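Local atomic coordinates of D-alanine--D-alanine ligase (Acinetobacter baumannii ACICU, PDB entry 5D8D), a protein that joins two D-alanine molecules at the expense of ATP, giving the D-alanyl-D-alanine dipeptide used to build bacterial peptidoglycan. Residues G73-Q76 against G77-W81. Sequence-based numbering, arbitrary orientation.
Sequences GQIQ and GVLEW
Four successive i to i+4 backbone hydrogen bonds, from the amides of Gly77, Val78, Leu79 and Glu80 to the carbonyls of Gly73, Gln74, Ile75 and Gln76, build the short helix 74-81, about two turns long. Gly73 is the N-cap; its positive phi of 97° would press a beta-carbon against the preceding carbonyl oxygen, a strain that glycine escapes. Its O receives Gly77 N at 2.8 Å, while Glu80 N reaches Gln76 O at 2.9 Å in the straightest of the four bonds (167°). At Gly77 the carbonyl oxygens of Gly73 and Gln74 crowd the place a beta-carbon would take, which suits a residue without one.

Apolar branches line another side. Ile75, with CG1 anti to the backbone N (chi1 -168°), extends CD1 to within 4.3 Å of Val78 CG2 and sets CG1 4.4 Å from Leu79 CD1. These are loose contacts, and branched side chains suit Ile75 and Leu79, which also fill the face turned to strand 60-63. Leu79 CG lies 3.3 Å from Ile75 O, covering the carbonyl that its own amide engages. On the flank facing helix 91-97, Glu80 is bent at chi2, and its CG rests 3.2 Å from Gln76 O, while OE2 bonds to the hydroxyl of Tyr86. Gln76 also folds at chi2, and its NE2 donates to Gly70 O, tying the helix to the loop before it.

In the N-terminal domain, Ile75, Gln76 and Leu79 pack on strand 60-63 of the parallel sheet, Gln76 and Glu80 meet helix 91-97, and Ile75 touches Trp81 of the second subunit, placing this short helix between the sheet and the dimer partner.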
ATOM      1  N   GLY A  73      -2.694   3.435   5.988  1.00 41.33           N
ATOM      2  CA  GLY A  73      -2.523   2.008   6.350  1.00 39.91           C
ATOM      3  C   GLY A  73      -1.930   1.760   7.742  1.00 37.75           C
ATOM      4  O   GLY A  73      -1.973   0.651   8.242  1.00 34.27           O
ATOM      5  N   GLN A  74      -1.440   2.805   8.398  1.00 33.97           N
ATOM      6  CA  GLN A  74      -0.839   2.648   9.676  1.00 35.70           C
ATOM      7  C   GLN A  74      -1.821   2.283  10.792  1.00 37.44           C
ATOM      8  O   GLN A  74      -1.619   1.318  11.510  1.00 39.94           O
ATOM      9  CB  GLN A  74      -0.158   3.935  10.071  1.00 39.73           C
ATOM     10  CG  GLN A  74       0.991   4.318   9.165  1.00 39.31           C
ATOM     11  CD  GLN A  74       1.875   5.373   9.749  1.00 38.78           C
ATOM     12  OE1 GLN A  74       2.743   5.858   9.064  1.00 51.03           O
ATOM     13  NE2 GLN A  74       1.724   5.677  11.026  1.00 37.18           N
ATOM     14  N   ILE A  75      -2.867   3.069  10.970  1.00 37.17           N
ATOM     15  CA  ILE A  75      -3.808   2.774  12.032  1.00 38.40           C
ATOM     16  C   ILE A  75      -4.563   1.492  11.677  1.00 36.70           C
ATOM     17  O   ILE A  75      -4.930   0.749  12.578  1.00 35.48           O
ATOM     18  CB  ILE A  75      -4.766   3.957  12.350  1.00 39.07           C
ATOM     19  CG1 ILE A  75      -5.548   3.750  13.670  1.00 39.22           C
ATOM     20  CG2 ILE A  75      -5.784   4.150  11.222  1.00 40.94           C
ATOM     21  CD1 ILE A  75      -4.727   3.743  14.937  1.00 39.68           C
ATOM     22  N   GLN A  76      -4.793   1.237  10.384  1.00 39.35           N
ATOM     23  CA  GLN A  76      -5.460  -0.011   9.935  1.00 37.49           C
ATOM     24  C   GLN A  76      -4.543  -1.223  10.222  1.00 38.05           C
ATOM     25  O   GLN A  76      -5.002  -2.301  10.574  1.00 35.99           O
ATOM     26  CB  GLN A  76      -5.740   0.037   8.446  1.00 39.53           C
ATOM     27  CG  GLN A  76      -6.769   1.064   7.949  1.00 36.69           C
ATOM     28  CD  GLN A  76      -6.314   2.503   8.038  1.00 31.21           C
ATOM     29  OE1 GLN A  76      -5.158   2.779   8.247  1.00 34.04           O
ATOM     30  NE2 GLN A  76      -7.228   3.419   7.905  1.00 30.99           N
ATOM     31  N   GLY A  77      -3.230  -1.016  10.083  1.00 37.42           N
ATOM     32  CA  GLY A  77      -2.224  -1.996  10.492  1.00 37.01           C
ATOM     33  C   GLY A  77      -2.405  -2.431  11.932  1.00 39.48           C
ATOM     34  O   GLY A  77      -2.513  -3.655  12.223  1.00 36.47           O
ATOM     35  N   VAL A  78      -2.485  -1.448  12.838  1.00 37.00           N
ATOM     36  CA  VAL A  78      -2.642  -1.798  14.271  1.00 40.72           C
ATOM     37  C   VAL A  78      -3.961  -2.503  14.533  1.00 37.31           C
ATOM     38  O   VAL A  78      -4.027  -3.453  15.322  1.00 38.75           O
ATOM     39  CB  VAL A  78      -2.326  -0.681  15.349  1.00 40.99           C
ATOM     40  CG1 VAL A  78      -1.467   0.473  14.827  1.00 36.27           C
ATOM     41  CG2 VAL A  78      -3.548  -0.200  16.078  1.00 47.86           C
ATOM     42  N   LEU A  79      -4.994  -2.066  13.850  1.00 35.77           N
ATOM     43  CA  LEU A  79      -6.288  -2.639  14.070  1.00 37.86           C
ATOM     44  C   LEU A  79      -6.331  -4.083  13.590  1.00 38.61           C
ATOM     45  O   LEU A  79      -6.916  -4.919  14.267  1.00 44.50           O
ATOM     46  CB  LEU A  79      -7.375  -1.797  13.407  1.00 37.59           C
ATOM     47  CG  LEU A  79      -7.597  -0.457  14.084  1.00 38.95           C
ATOM     48  CD1 LEU A  79      -8.368   0.388  13.128  1.00 39.47           C
ATOM     49  CD2 LEU A  79      -8.376  -0.583  15.394  1.00 43.19           C
ATOM     50  N   GLU A  80      -5.728  -4.370  12.437  1.00 40.27           N
ATOM     51  CA  GLU A  80      -5.583  -5.757  11.960  1.00 39.44           C
ATOM     52  C   GLU A  80      -4.806  -6.612  12.987  1.00 38.42           C
ATOM     53  O   GLU A  80      -5.279  -7.681  13.374  1.00 37.43           O
ATOM     54  CB  GLU A  80      -4.869  -5.804  10.606  1.00 39.38           C
ATOM     55  CG  GLU A  80      -5.634  -5.225   9.412  1.00 43.35           C
ATOM     56  CD  GLU A  80      -6.867  -6.018   9.047  1.00 47.21           C
ATOM     57  OE1 GLU A  80      -7.008  -7.157   9.536  1.00 46.46           O
ATOM     58  OE2 GLU A  80      -7.709  -5.487   8.280  1.00 51.73           O
ATOM     59  N   TRP A  81      -3.659  -6.101  13.442  1.00 37.93           N
ATOM     60  CA  TRP A  81      -2.800  -6.762  14.423  1.00 39.63           C
ATOM     61  C   TRP A  81      -3.550  -7.125  15.702  1.00 42.88           C
ATOM     62  O   TRP A  81      -3.475  -8.249  16.174  1.00 43.13           O
ATOM     63  CB  TRP A  81      -1.607  -5.852  14.755  1.00 42.98           C
ATOM     64  CG  TRP A  81      -0.559  -6.530  15.497  1.00 49.31           C
ATOM     65  CD1 TRP A  81      -0.305  -6.412  16.823  1.00 54.82           C
ATOM     66  CD2 TRP A  81       0.389  -7.476  14.988  1.00 52.50           C
ATOM     67  NE1 TRP A  81       0.751  -7.206  17.182  1.00 53.72           N
ATOM     68  CE2 TRP A  81       1.186  -7.889  16.077  1.00 58.25           C
ATOM     69  CE3 TRP A  81       0.623  -8.036  13.732  1.00 53.77           C
ATOM     70  CZ2 TRP A  81       2.221  -8.837  15.940  1.00 55.72           C
ATOM     71  CZ3 TRP A  81       1.626  -8.981  13.601  1.00 56.39           C
ATOM     72  CH2 TRP A  81       2.422  -9.361  14.695  1.00 58.97           C
TER